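Local coordinates for enterobactin synthetase component F-related protein (Vibrio cholerae serotype O1, PDB 4OXI) that binds glycyl-adenosine-5'-phosphate and, as an adenylation domain, probably uses ATP to activate glycine for a lipopolysaccharide modification pathway linked to antimicrobial peptide resistance, at residues L86-Y91 with Y172-V177; Q79-M84 with R106-Y111; S112-S117 with H271-S276; V177-L182 with H189-V194. One frame throughout, in Å; residues are numbered along the deposited sequence.

Contact 1 of 4, residues L86-Y91 with Y172-V177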
loop_
_atom_site.group_PDB
_atom_site.type_symbol
_atom_site.label_atom_id
_atom_site.label_comp_id
_atom_site.label_asym_id
_atom_site.label_seq_id
_atom_site.Cartn_x
_atom_site.Cartn_y
_atom_site.Cartn_z
ATOM N N LEU A 86 22.839 5.900 -0.744
ATOM C CA LEU A 86 23.485 7.202 -0.619
ATOM C C LEU A 86 24.146 7.686 -1.910
ATOM O O LEU A 86 24.317 8.889 -2.094
ATOM C CB LEU A 86 24.494 7.233 0.533
ATOM C CG LEU A 86 23.950 6.986 1.935
ATOM C CD1 LEU A 86 25.059 7.222 2.962
ATOM C CD2 LEU A 86 22.752 7.880 2.219
ATOM N N SER A 87 24.504 6.783 -2.816
ATOM C CA SER A 87 24.990 7.250 -4.117
ATOM C C SER A 87 23.867 7.920 -4.904
ATOM O O SER A 87 24.053 8.997 -5.488
ATOM C CB SER A 87 25.591 6.104 -4.940
ATOM O OG SER A 87 26.735 5.557 -4.302
ATOM N N LEU A 88 22.710 7.273 -4.951
ATOM C CA LEU A 88 21.566 7.854 -5.644
ATOM C C LEU A 88 21.158 9.160 -4.974
ATOM O O LEU A 88 20.982 10.187 -5.626
ATOM C CB LEU A 88 20.392 6.871 -5.625
ATOM C CG LEU A 88 20.568 5.659 -6.542
ATOM C CD1 LEU A 88 19.535 4.588 -6.204
ATOM C CD2 LEU A 88 20.450 6.087 -8.007
ATOM N N SER A 89 21.029 9.114 -3.654
ATOM C CA SER A 89 20.604 10.273 -2.866
ATOM C C SER A 89 21.529 11.499 -3.029
ATOM O O SER A 89 21.059 12.637 -3.200
ATOM C CB SER A 89 20.509 9.848 -1.400
ATOM O OG SER A 89 20.100 10.918 -0.592
ATOM N N ASP A 90 22.839 11.276 -2.984
ATOM C CA ASP A 90 23.786 12.374 -3.163
ATOM C C ASP A 90 23.617 13.007 -4.533
ATOM O O ASP A 90 23.647 14.221 -4.665
ATOM C CB ASP A 90 25.232 11.889 -3.020
ATOM C CG ASP A 90 25.629 11.629 -1.579
ATOM O OD1 ASP A 90 24.861 12.008 -0.658
ATOM O OD2 ASP A 90 26.717 11.041 -1.372
ATOM N N TYR A 91 23.461 12.177 -5.556
ATOM C CA TYR A 91 23.332 12.666 -6.913
ATOM C C TYR A 91 22.039 13.495 -7.046
ATOM O O TYR A 91 22.065 14.620 -7.563
ATOM C CB TYR A 91 23.361 11.478 -7.880
ATOM C CG TYR A 91 23.565 11.812 -9.341
ATOM C CD1 TYR A 91 24.765 11.515 -9.985
ATOM C CD2 TYR A 91 22.551 12.394 -10.085
ATOM C CE1 TYR A 91 24.943 11.801 -11.333
ATOM C CE2 TYR A 91 22.719 12.686 -11.425
ATOM C CZ TYR A 91 23.910 12.385 -12.042
ATOM O OH TYR A 91 24.059 12.670 -13.380
ATOM N N TYR A 172 16.934 7.582 -14.244
ATOM C CA TYR A 172 18.016 7.106 -13.402
ATOM C C TYR A 172 18.083 5.596 -13.428
ATOM O O TYR A 172 17.054 4.930 -13.477
ATOM C CB TYR A 172 17.854 7.612 -11.966
ATOM C CG TYR A 172 18.093 9.094 -11.857
ATOM C CD1 TYR A 172 19.347 9.593 -11.532
ATOM C CD2 TYR A 172 17.071 10.002 -12.111
ATOM C CE1 TYR A 172 19.577 10.958 -11.451
ATOM C CE2 TYR A 172 17.292 11.361 -12.028
ATOM C CZ TYR A 172 18.547 11.829 -11.704
ATOM O OH TYR A 172 18.759 13.190 -11.619
ATOM N N ALA A 173 19.294 5.053 -13.392
ATOM C CA ALA A 173 19.468 3.604 -13.348
ATOM C C ALA A 173 20.805 3.258 -12.709
ATOM O O ALA A 173 21.735 4.062 -12.744
ATOM C CB ALA A 173 19.374 3.020 -14.750
ATOM N N LEU A 174 20.896 2.071 -12.111
ATOM C CA LEU A 174 22.167 1.577 -11.586
ATOM C C LEU A 174 23.093 1.204 -12.764
ATOM O O LEU A 174 22.616 1.028 -13.886
ATOM C CB LEU A 174 21.915 0.388 -10.656
ATOM C CG LEU A 174 21.020 0.705 -9.451
ATOM C CD1 LEU A 174 20.591 -0.572 -8.746
ATOM C CD2 LEU A 174 21.720 1.652 -8.482
ATOM N N PRO A 175 24.417 1.118 -12.522
ATOM C CA PRO A 175 25.370 0.962 -13.630
ATOM C C PRO A 175 25.238 -0.327 -14.436
ATOM O O PRO A 175 25.816 -0.411 -15.517
ATOM C CB PRO A 175 26.734 0.986 -12.928
ATOM C CG PRO A 175 26.507 1.767 -11.701
ATOM C CD PRO A 175 25.114 1.373 -11.249
ATOM N N ASP A 176 24.493 -1.309 -13.946
ATOM C CA ASP A 176 24.344 -2.557 -14.690
ATOM C C ASP A 176 23.310 -2.452 -15.815
ATOM O O ASP A 176 23.107 -3.398 -16.576
ATOM C CB ASP A 176 23.985 -3.713 -13.746
ATOM C CG ASP A 176 22.555 -3.624 -13.218
ATOM O OD1 ASP A 176 22.177 -2.577 -12.637
ATOM O OD2 ASP A 176 21.800 -4.610 -13.389
ATOM N N VAL A 177 22.649 -1.306 -15.919
ATOM C CA VAL A 177 21.623 -1.126 -16.937
ATOM C C VAL A 177 22.200 -0.393 -18.139
ATOM O O VAL A 177 22.714 0.720 -18.005
ATOM C CB VAL A 177 20.431 -0.328 -16.385
ATOM C CG1 VAL A 177 19.390 -0.149 -17.458
ATOM C CG2 VAL A 177 19.838 -1.030 -15.175
#

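Contact 2 of 4, residues Q79-M84 with R106-Y111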
loop_
_atom_site.group_PDB
_atom_site.type_symbol
_atom_site.label_atom_id
_atom_site.label_comp_id
_atom_site.label_asym_id
_atom_site.label_seq_id
_atom_site.Cartn_x
_atom_site.Cartn_y
_atom_site.Cartn_z
ATOM N N GLN A 79 25.496 -2.634 4.194
ATOM C CA GLN A 79 26.551 -1.783 3.666
ATOM C C GLN A 79 26.385 -1.622 2.168
ATOM O O GLN A 79 26.524 -0.512 1.630
ATOM C CB GLN A 79 27.928 -2.385 3.988
ATOM C CG GLN A 79 29.117 -1.577 3.451
ATOM C CD GLN A 79 29.298 -0.239 4.163
ATOM O OE1 GLN A 79 29.383 -0.180 5.391
ATOM N NE2 GLN A 79 29.343 0.843 3.391
ATOM N N GLU A 80 26.098 -2.722 1.480
ATOM C CA GLU A 80 25.919 -2.646 0.039
ATOM C C GLU A 80 24.680 -1.828 -0.320
ATOM O O GLU A 80 24.703 -1.065 -1.274
ATOM C CB GLU A 80 25.830 -4.049 -0.568
ATOM C CG GLU A 80 27.146 -4.830 -0.514
ATOM C CD GLU A 80 26.948 -6.337 -0.735
ATOM O OE1 GLU A 80 25.807 -6.836 -0.581
ATOM O OE2 GLU A 80 27.941 -7.024 -1.046
ATOM N N MET A 81 23.593 -1.993 0.433
ATOM C CA MET A 81 22.376 -1.218 0.171
ATOM C C MET A 81 22.623 0.257 0.479
ATOM O O MET A 81 22.118 1.146 -0.215
ATOM C CB MET A 81 21.197 -1.740 1.007
ATOM C CG MET A 81 20.652 -3.095 0.547
ATOM S SD MET A 81 20.051 -3.056 -1.165
ATOM C CE MET A 81 18.777 -1.786 -1.052
ATOM N N THR A 82 23.413 0.516 1.518
ATOM C CA THR A 82 23.729 1.888 1.897
ATOM C C THR A 82 24.561 2.590 0.825
ATOM O O THR A 82 24.314 3.750 0.520
ATOM C CB THR A 82 24.421 1.938 3.254
ATOM O OG1 THR A 82 23.517 1.407 4.241
ATOM C CG2 THR A 82 24.793 3.381 3.618
ATOM N N ASP A 83 25.513 1.879 0.227
ATOM C CA ASP A 83 26.323 2.458 -0.839
ATOM C C ASP A 83 25.441 2.859 -2.021
ATOM O O ASP A 83 25.609 3.931 -2.594
ATOM C CB ASP A 83 27.388 1.465 -1.343
ATOM C CG ASP A 83 28.444 1.115 -0.286
ATOM O OD1 ASP A 83 28.599 1.864 0.708
ATOM O OD2 ASP A 83 29.135 0.081 -0.467
ATOM N N MET A 84 24.525 1.978 -2.413
ATOM C CA MET A 84 23.654 2.274 -3.539
ATOM C C MET A 84 22.705 3.419 -3.189
ATOM O O MET A 84 22.544 4.348 -3.965
ATOM C CB MET A 84 22.870 1.034 -3.954
ATOM C CG MET A 84 23.681 0.081 -4.799
ATOM S SD MET A 84 22.771 -1.424 -5.155
ATOM C CE MET A 84 23.043 -2.374 -3.649
ATOM N N ARG A 106 9.770 -4.985 -7.857
ATOM C CA ARG A 106 10.280 -6.269 -7.350
ATOM C C ARG A 106 11.696 -6.533 -7.791
ATOM O O ARG A 106 12.048 -7.646 -8.186
ATOM C CB ARG A 106 9.363 -7.437 -7.741
ATOM C CG ARG A 106 8.024 -7.356 -6.997
ATOM C CD ARG A 106 7.077 -8.511 -7.264
ATOM N NE ARG A 106 5.746 -8.132 -6.790
ATOM C CZ ARG A 106 5.360 -8.160 -5.515
ATOM N NH1 ARG A 106 6.193 -8.586 -4.563
ATOM N NH2 ARG A 106 4.131 -7.769 -5.197
ATOM N N ASP A 107 12.501 -5.484 -7.726
ATOM C CA ASP A 107 13.841 -5.520 -8.260
ATOM C C ASP A 107 14.717 -4.627 -7.383
ATOM O O ASP A 107 14.216 -3.683 -6.751
ATOM C CB ASP A 107 13.822 -4.993 -9.694
ATOM C CG ASP A 107 15.189 -5.048 -10.356
ATOM O OD1 ASP A 107 15.471 -6.062 -11.037
ATOM O OD2 ASP A 107 15.990 -4.092 -10.194
ATOM N N LEU A 108 16.011 -4.917 -7.346
ATOM C CA LEU A 108 16.950 -4.169 -6.517
ATOM C C LEU A 108 16.827 -2.655 -6.694
ATOM O O LEU A 108 16.911 -1.893 -5.719
ATOM C CB LEU A 108 18.372 -4.598 -6.863
ATOM C CG LEU A 108 19.494 -3.697 -6.350
ATOM C CD1 LEU A 108 19.563 -3.782 -4.826
ATOM C CD2 LEU A 108 20.830 -4.090 -6.996
ATOM N N ALA A 109 16.637 -2.221 -7.937
ATOM C CA ALA A 109 16.599 -0.794 -8.250
ATOM C C ALA A 109 15.463 -0.090 -7.514
ATOM O O ALA A 109 15.634 1.025 -7.052
ATOM C CB ALA A 109 16.480 -0.586 -9.739
ATOM N N ALA A 110 14.313 -0.744 -7.368
ATOM C CA ALA A 110 13.196 -0.122 -6.636
ATOM C C ALA A 110 13.527 0.094 -5.166
ATOM O O ALA A 110 13.263 1.174 -4.623
ATOM C CB ALA A 110 11.931 -0.950 -6.773
ATOM N N TYR A 111 14.087 -0.930 -4.513
ATOM C CA TYR A 111 14.398 -0.840 -3.079
ATOM C C TYR A 111 15.594 0.092 -2.811
ATOM O O TYR A 111 15.625 0.783 -1.798
ATOM C CB TYR A 111 14.582 -2.251 -2.464
ATOM C CG TYR A 111 13.341 -3.082 -2.708
ATOM C CD1 TYR A 111 12.274 -3.042 -1.838
ATOM C CD2 TYR A 111 13.213 -3.843 -3.860
ATOM C CE1 TYR A 111 11.106 -3.763 -2.095
ATOM C CE2 TYR A 111 12.069 -4.554 -4.124
ATOM C CZ TYR A 111 11.020 -4.512 -3.240
ATOM O OH TYR A 111 9.887 -5.231 -3.529
#

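Contact 3 of 4, residues S112-S117 with H271-S276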
loop_
_atom_site.group_PDB
_atom_site.type_symbol
_atom_site.label_atom_id
_atom_site.label_comp_id
_atom_site.label_asym_id
_atom_site.label_seq_id
_atom_site.Cartn_x
_atom_site.Cartn_y
_atom_site.Cartn_z
ATOM N N SER A 112 16.571 0.099 -3.718
ATOM C CA SER A 112 17.681 1.047 -3.661
ATOM C C SER A 112 17.160 2.481 -3.666
ATOM O O SER A 112 17.593 3.304 -2.880
ATOM C CB SER A 112 18.569 0.869 -4.903
ATOM O OG SER A 112 19.414 -0.255 -4.767
ATOM N N ALA A 113 16.252 2.774 -4.596
ATOM C CA ALA A 113 15.714 4.127 -4.751
ATOM C C ALA A 113 14.845 4.529 -3.580
ATOM O O ALA A 113 14.847 5.691 -3.181
ATOM C CB ALA A 113 14.933 4.254 -6.063
ATOM N N ILE A 114 14.099 3.578 -3.021
ATOM C CA ILE A 114 13.261 3.878 -1.857
ATOM C C ILE A 114 14.104 4.201 -0.610
ATOM O O ILE A 114 13.822 5.172 0.097
ATOM C CB ILE A 114 12.258 2.753 -1.569
ATOM C CG1 ILE A 114 11.221 2.674 -2.692
ATOM C CG2 ILE A 114 11.543 3.015 -0.247
ATOM C CD1 ILE A 114 10.243 1.532 -2.566
ATOM N N TRP A 115 15.154 3.419 -0.364
ATOM C CA TRP A 115 16.097 3.742 0.704
ATOM C C TRP A 115 16.757 5.092 0.427
ATOM O O TRP A 115 16.941 5.892 1.331
ATOM C CB TRP A 115 17.215 2.715 0.759
ATOM C CG TRP A 115 16.918 1.464 1.448
ATOM C CD1 TRP A 115 15.760 0.745 1.406
ATOM C CD2 TRP A 115 17.824 0.727 2.279
ATOM N NE1 TRP A 115 15.888 -0.401 2.173
ATOM C CE2 TRP A 115 17.147 -0.432 2.717
ATOM C CE3 TRP A 115 19.143 0.933 2.692
ATOM C CZ2 TRP A 115 17.748 -1.380 3.548
ATOM C CZ3 TRP A 115 19.735 -0.003 3.541
ATOM C CH2 TRP A 115 19.038 -1.146 3.952
ATOM N N ALA A 116 17.133 5.323 -0.827
ATOM C CA ALA A 116 17.792 6.565 -1.214
ATOM C C ALA A 116 16.877 7.738 -0.940
ATOM O O ALA A 116 17.311 8.785 -0.467
ATOM C CB ALA A 116 18.164 6.537 -2.715
ATOM N N SER A 117 15.600 7.573 -1.263
ATOM C CA SER A 117 14.658 8.661 -1.055
ATOM C C SER A 117 14.450 8.916 0.427
ATOM O O SER A 117 14.416 10.074 0.872
ATOM C CB SER A 117 13.319 8.359 -1.729
ATOM O OG SER A 117 12.359 9.302 -1.286
ATOM N N HIS A 271 5.200 -0.568 5.004
ATOM C CA HIS A 271 5.388 -1.251 6.280
ATOM C C HIS A 271 6.534 -2.276 6.177
ATOM O O HIS A 271 7.490 -2.215 6.958
ATOM C CB HIS A 271 4.069 -1.898 6.695
ATOM C CG HIS A 271 4.199 -2.940 7.761
ATOM N ND1 HIS A 271 3.659 -2.785 9.019
ATOM C CD2 HIS A 271 4.763 -4.171 7.744
ATOM C CE1 HIS A 271 3.900 -3.866 9.735
ATOM N NE2 HIS A 271 4.562 -4.726 8.985
ATOM N N ASP A 272 6.448 -3.196 5.212
ATOM C CA ASP A 272 7.462 -4.246 5.049
ATOM C C ASP A 272 8.866 -3.651 5.045
ATOM O O ASP A 272 9.755 -4.093 5.789
ATOM C CB ASP A 272 7.276 -5.015 3.719
ATOM C CG ASP A 272 5.878 -5.641 3.562
ATOM O OD1 ASP A 272 5.244 -5.990 4.589
ATOM O OD2 ASP A 272 5.411 -5.803 2.393
ATOM N N ILE A 273 9.054 -2.644 4.195
ATOM C CA ILE A 273 10.372 -2.056 3.954
ATOM C C ILE A 273 10.961 -1.367 5.183
ATOM O O ILE A 273 12.127 -1.579 5.519
ATOM C CB ILE A 273 10.323 -1.042 2.781
ATOM C CG1 ILE A 273 9.999 -1.753 1.468
ATOM C CG2 ILE A 273 11.631 -0.303 2.647
ATOM C CD1 ILE A 273 9.932 -0.809 0.262
ATOM N N PHE A 274 10.175 -0.536 5.860
ATOM C CA PHE A 274 10.740 0.247 6.954
ATOM C C PHE A 274 10.736 -0.477 8.290
ATOM O O PHE A 274 11.577 -0.191 9.146
ATOM C CB PHE A 274 10.111 1.646 7.009
ATOM C CG PHE A 274 10.484 2.480 5.827
ATOM C CD1 PHE A 274 11.728 3.094 5.776
ATOM C CD2 PHE A 274 9.628 2.600 4.741
ATOM C CE1 PHE A 274 12.102 3.830 4.676
ATOM C CE2 PHE A 274 9.994 3.340 3.635
ATOM C CZ PHE A 274 11.231 3.957 3.600
ATOM N N TYR A 275 9.809 -1.424 8.444
ATOM C CA TYR A 275 9.804 -2.342 9.578
ATOM C C TYR A 275 11.096 -3.152 9.552
ATOM O O TYR A 275 11.761 -3.328 10.569
ATOM C CB TYR A 275 8.652 -3.312 9.410
ATOM C CG TYR A 275 8.198 -4.075 10.633
ATOM C CD1 TYR A 275 8.516 -3.661 11.929
ATOM C CD2 TYR A 275 7.410 -5.202 10.483
ATOM C CE1 TYR A 275 8.047 -4.373 13.044
ATOM C CE2 TYR A 275 6.946 -5.903 11.564
ATOM C CZ TYR A 275 7.264 -5.495 12.842
ATOM O OH TYR A 275 6.775 -6.248 13.883
ATOM N N SER A 276 11.451 -3.665 8.380
ATOM C CA SER A 276 12.679 -4.437 8.279
ATOM C C SER A 276 13.890 -3.541 8.547
ATOM O O SER A 276 14.823 -3.922 9.246
ATOM C CB SER A 276 12.797 -5.089 6.901
ATOM O OG SER A 276 14.046 -5.763 6.779
HETATM O O HOH W 1 14.335 -2.512 3.885
#

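Contact 4 of 4, residues V177-L182 with H189-V194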
loop_
_atom_site.group_PDB
_atom_site.type_symbol
_atom_site.label_atom_id
_atom_site.label_comp_id
_atom_site.label_asym_id
_atom_site.label_seq_id
_atom_site.Cartn_x
_atom_site.Cartn_y
_atom_site.Cartn_z
ATOM N N VAL A 177 22.649 -1.306 -15.919
ATOM C CA VAL A 177 21.623 -1.126 -16.937
ATOM C C VAL A 177 22.200 -0.393 -18.139
ATOM O O VAL A 177 22.714 0.720 -18.005
ATOM C CB VAL A 177 20.431 -0.328 -16.385
ATOM C CG1 VAL A 177 19.390 -0.149 -17.458
ATOM C CG2 VAL A 177 19.838 -1.030 -15.175
ATOM N N ASP A 178 22.123 -1.009 -19.312
ATOM C CA ASP A 178 22.670 -0.374 -20.503
ATOM C C ASP A 178 21.656 0.611 -21.064
ATOM O O ASP A 178 20.686 0.216 -21.708
ATOM C CB ASP A 178 23.076 -1.404 -21.567
ATOM C CG ASP A 178 23.784 -0.761 -22.773
ATOM O OD1 ASP A 178 24.290 0.382 -22.648
ATOM O OD2 ASP A 178 23.851 -1.404 -23.844
ATOM N N VAL A 179 21.884 1.897 -20.805
ATOM C CA VAL A 179 20.951 2.937 -21.224
ATOM C C VAL A 179 21.443 3.634 -22.494
ATOM O O VAL A 179 20.756 4.495 -23.036
ATOM C CB VAL A 179 20.674 3.963 -20.085
ATOM C CG1 VAL A 179 19.969 3.285 -18.921
ATOM C CG2 VAL A 179 21.959 4.628 -19.611
ATOM N N GLU A 180 22.617 3.225 -22.976
ATOM C CA GLU A 180 23.223 3.831 -24.165
ATOM C C GLU A 180 22.347 3.885 -25.415
ATOM O O GLU A 180 22.240 4.943 -26.024
ATOM C CB GLU A 180 24.591 3.216 -24.479
ATOM C CG GLU A 180 25.737 3.917 -23.768
ATOM C CD GLU A 180 25.744 5.426 -24.014
ATOM O OE1 GLU A 180 25.591 5.861 -25.188
ATOM O OE2 GLU A 180 25.903 6.177 -23.024
ATOM N N PRO A 181 21.709 2.763 -25.798
ATOM C CA PRO A 181 20.836 2.877 -26.975
ATOM C C PRO A 181 19.691 3.870 -26.780
ATOM O O PRO A 181 19.378 4.620 -27.712
ATOM C CB PRO A 181 20.273 1.463 -27.134
ATOM C CG PRO A 181 21.298 0.580 -26.521
ATOM C CD PRO A 181 21.844 1.364 -25.352
ATOM N N LEU A 182 19.066 3.881 -25.605
ATOM C CA LEU A 182 17.947 4.788 -25.386
ATOM C C LEU A 182 18.473 6.209 -25.303
ATOM O O LEU A 182 17.816 7.141 -25.757
ATOM C CB LEU A 182 17.146 4.417 -24.138
ATOM C CG LEU A 182 16.241 3.190 -24.259
ATOM C CD1 LEU A 182 15.844 2.698 -22.891
ATOM C CD2 LEU A 182 15.008 3.522 -25.037
ATOM N N HIS A 189 15.432 13.613 -23.926
ATOM C CA HIS A 189 15.401 13.246 -22.521
ATOM C C HIS A 189 16.834 13.066 -22.050
ATOM O O HIS A 189 17.752 13.006 -22.880
ATOM C CB HIS A 189 14.586 11.966 -22.314
ATOM C CG HIS A 189 13.160 12.089 -22.755
ATOM N ND1 HIS A 189 12.267 12.957 -22.158
ATOM C CD2 HIS A 189 12.474 11.464 -23.744
ATOM C CE1 HIS A 189 11.095 12.861 -22.760
ATOM N NE2 HIS A 189 11.194 11.965 -23.727
ATOM N N THR A 190 17.030 12.984 -20.735
ATOM C CA THR A 190 18.379 12.900 -20.161
ATOM C C THR A 190 18.541 11.649 -19.302
ATOM O O THR A 190 17.729 11.388 -18.409
ATOM C CB THR A 190 18.675 14.142 -19.293
ATOM O OG1 THR A 190 18.578 15.317 -20.109
ATOM C CG2 THR A 190 20.072 14.057 -18.646
ATOM N N PHE A 191 19.598 10.890 -19.561
ATOM C CA PHE A 191 19.836 9.641 -18.849
ATOM C C PHE A 191 21.018 9.772 -17.924
ATOM O O PHE A 191 22.099 10.191 -18.350
ATOM C CB PHE A 191 20.091 8.512 -19.847
ATOM C CG PHE A 191 18.875 8.139 -20.629
ATOM C CD1 PHE A 191 18.094 7.068 -20.232
ATOM C CD2 PHE A 191 18.483 8.898 -21.728
ATOM C CE1 PHE A 191 16.963 6.733 -20.937
ATOM C CE2 PHE A 191 17.358 8.573 -22.432
ATOM C CZ PHE A 191 16.589 7.486 -22.035
ATOM N N HIS A 192 20.807 9.411 -16.661
ATOM C CA HIS A 192 21.831 9.565 -15.648
ATOM C C HIS A 192 22.253 8.185 -15.159
ATOM O O HIS A 192 21.477 7.484 -14.485
ATOM C CB HIS A 192 21.300 10.371 -14.449
ATOM C CG HIS A 192 20.910 11.788 -14.764
ATOM N ND1 HIS A 192 21.813 12.834 -14.762
ATOM C CD2 HIS A 192 19.699 12.344 -15.024
ATOM C CE1 HIS A 192 21.183 13.962 -15.038
ATOM N NE2 HIS A 192 19.899 13.693 -15.202
ATOM N N THR A 193 23.471 7.778 -15.477
ATOM C CA THR A 193 23.999 6.588 -14.825
ATOM C C THR A 193 24.720 7.039 -13.565
ATOM O O THR A 193 25.626 7.869 -13.620
ATOM C CB THR A 193 24.924 5.769 -15.731
ATOM O OG1 THR A 193 24.195 5.351 -16.891
ATOM C CG2 THR A 193 25.427 4.536 -14.989
ATOM N N VAL A 194 24.284 6.523 -12.423
ATOM C CA VAL A 194 24.855 6.936 -11.149
ATOM C C VAL A 194 25.834 5.869 -10.690
ATOM O O VAL A 194 25.445 4.728 -10.472
ATOM C CB VAL A 194 23.770 7.131 -10.074
ATOM C CG1 VAL A 194 24.395 7.614 -8.778
ATOM C CG2 VAL A 194 22.713 8.125 -10.556
HETATM O O HOH W 2 22.972 2.683 -16.395
#

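Contact 1 of 4, residues L86-Y91 with Y172-V177
Tyr91 OH is hydrogen-bonded to ND1 of His192, and this bond tethers the outer end of a ring whose flank meets Tyr172. Two neighbouring carbons do the touching: Tyr91 CD2 and Tyr91 CE2 each lie 3.6 Å from Tyr172 CE1. Seen from Tyr172, the approach is at the ring edge, with Tyr91 CD2 close to the ring plane; Tyr172 OH lies 4.0 Å from Tyr91 CE2. The planes stand at 82°, centroids 5.8 Å apart, the two rings meeting obliquely. Tyr91 reaches the strand because CG is anti to the backbone N (chi1 -166°), which swings the ring off the helix toward Tyr172. His192 also stacks on the Tyr172 ring, while Trp92 meets that ring edge to face, so an aromatic cluster holds both tyrosines. One helical turn earlier, Leu88 CD1 comes within 4.3 Å of Leu174 CD2, a looser, purely apolar meeting. Leu174 opens a type I turn, closed by Val177 N to Leu174 O at 3.1 Å, through which the chain leaves the strand. Leu88, Tyr172 and Leu174 all touch Met149 of the adjacent strand. The arrangement is that of an alpha/beta layer, with helix 78-95 lying on one face of the five-stranded parallel sheet of an AMP-binding enzyme.

Contact 2 of 4, residues Q79-M84 with R106-Y111
Met84 and Leu108 reach toward each other tip to tip, whereas Met81 and Leu108 slide past one another in opposite directions, so a single leucine is met in two different ways. Its two methyl groups divide the work. Leu108 CD2 takes Met84 SD at 3.8 Å, and Leu108 CD1 takes Met84 CE at 3.9 Å and also Met81 SD at 3.8 Å. Leu108 gets there with chi1 at 166°, which lays CG beside its own carbonyl carbon and directs the fork at helix 78-95. Met81 is curled, bent at both chi2 and chi3, and this doubled bend carries its methyl past the leucine to the next turn of the opposing helix, where Met81 CE rests 4.1 Å from the backbone C of Tyr111. The Tyr111 ring itself leads away from the methionines, and its hydroxyl is hydrogen-bonded to Gln260. No hydrogen bond links the segments; at the start of helix 108-119, Asp107 acts as N-cap: Asp107 OD2 accepts from Ala109 N at 3.0 Å along a nearly straight line (171°), while Asp107 OD1 forms a salt bridge with Lys72. Leu69 on strand 67-71 touches Met81, Leu108 and Tyr111. The geometry is that of helix-helix packing at the capped N-terminus of a crossover helix, here helix 108-119 in the beta-alpha-beta unit between strands 99-102 and 123-126.

Contact 3 of 4, residues S112-S117 with H271-S276
Ile114 and Ile273 meet through their delta methyls, Ile114 CD1 and Ile273 CD1 being 3.7 Å apart, and the two side chains cross at about a right angle. The other branch of Ile114 leans mainly on Phe274: Ile114 CG2 sits 4.0 Å from Phe274 CZ, approaching the ring obliquely. This division follows from chi1 of Ile114 (-67°), which turns CG2 beside the carbonyl carbon and CG1 beside the backbone N. Trp115 adds a slighter apolar touch, Trp115 CD1 lying 4.4 Å from Ile273 CG2, and that same methyl covers part of one face of the Phe274 ring. A water joins the helices alongside: it accepts from Trp115 NE1 at 3.1 Å and donates to Ile273 O at 2.9 Å. In the next shell, Met81 and Ala85 of helix 78-95 back the indole, Tyr118 and Ile243 border Phe274, and Leu264 touches Ile114. The segment axes pass 11.7 Å apart at a crossing angle of -63°, a wide separation filled by large side chains. Each helix is the crossover of a beta-alpha-beta unit belonging to a different sheet, so the contact lies where two alpha/beta layers meet. Chemically, it is an apolar, fully buried interface in which one bridging water links an indole N-H to a helix carbonyl, a polar link between two segments that otherwise meet through hydrocarbon.

Contact 4 of 4, residues V177-L182 with H189-V194
Phe191 projects from its strand toward Val179 and Leu182, and its ring can be followed atom by atom. From CB, CG stands anti to the carbonyl carbon (chi1 -69°), which brings the ring against the 177-182 segment. Phe191 CD1 then lies 4.0 Å from Val179 CB. One atom further out, Phe191 CE1 is 4.0 Å from Leu182 CB, and at the tip Phe191 CZ closes to 3.8 Å on that same carbon. On the return side, Phe191 CE2 comes 3.6 Å from Leu182 O, an oblique approach to the ring and not a hydrogen bond. Leu158 and Leu162 of helix 155-164 also touch the phenyl group, which is thus packed among the helices on its side of the sheet. The two segments belong to the beta-alpha-beta unit of strand 170-173, helix 180-185 and strand 190-193, the last being an outermost strand of the parallel sheet. His192, the next residue along, points away from 177-182, and its NE2 is hydrogen-bonded to His170 ND1. Thr193 again faces Val179: Val179 CG2, lodged between its backbone N and carbonyl carbon, is 3.6 Å from Thr193 OG1. That hydroxyl donates to a water at 3.0 Å, and the water in turn donates to Val177 O at 2.6 Å, bridging the loop to the strand. At the helix start, Asp178 OD1 weakly caps Glu180 N at 3.3 Å. Arg183 of this helix forms a salt bridge with Glu180 and a hydrogen bond with Phe191 O.

Overall arrangement
Contacts 1, 2 and 3 form a mutually touching cluster, and contact 4 is attached to it through contact 1. Contacts 1 and 4 meet at the sheet: strands 170-173 and 190-193 are neighbours, Val177 is common to both, and Ser87 O lies 3.6 Å from Val194 CG1. Contacts 1 and 2 share helix 78-95 and touch where Leu174 CD1 lies 3.9 Å from Leu108 CD2. Contacts 2 and 3 share helix 108-119, with Tyr111 CD1 3.9 Å from Ile273 CD1, and contacts 1 and 3 touch at Leu88 CB and Ala116 CB, 3.7 Å apart. Contact 4 lies remote from contact 3, their centres about 24 Å apart. The Phe274 side chain of contact 3 is still about 13 Å from the bound glycyl-adenosine-5'-phosphate.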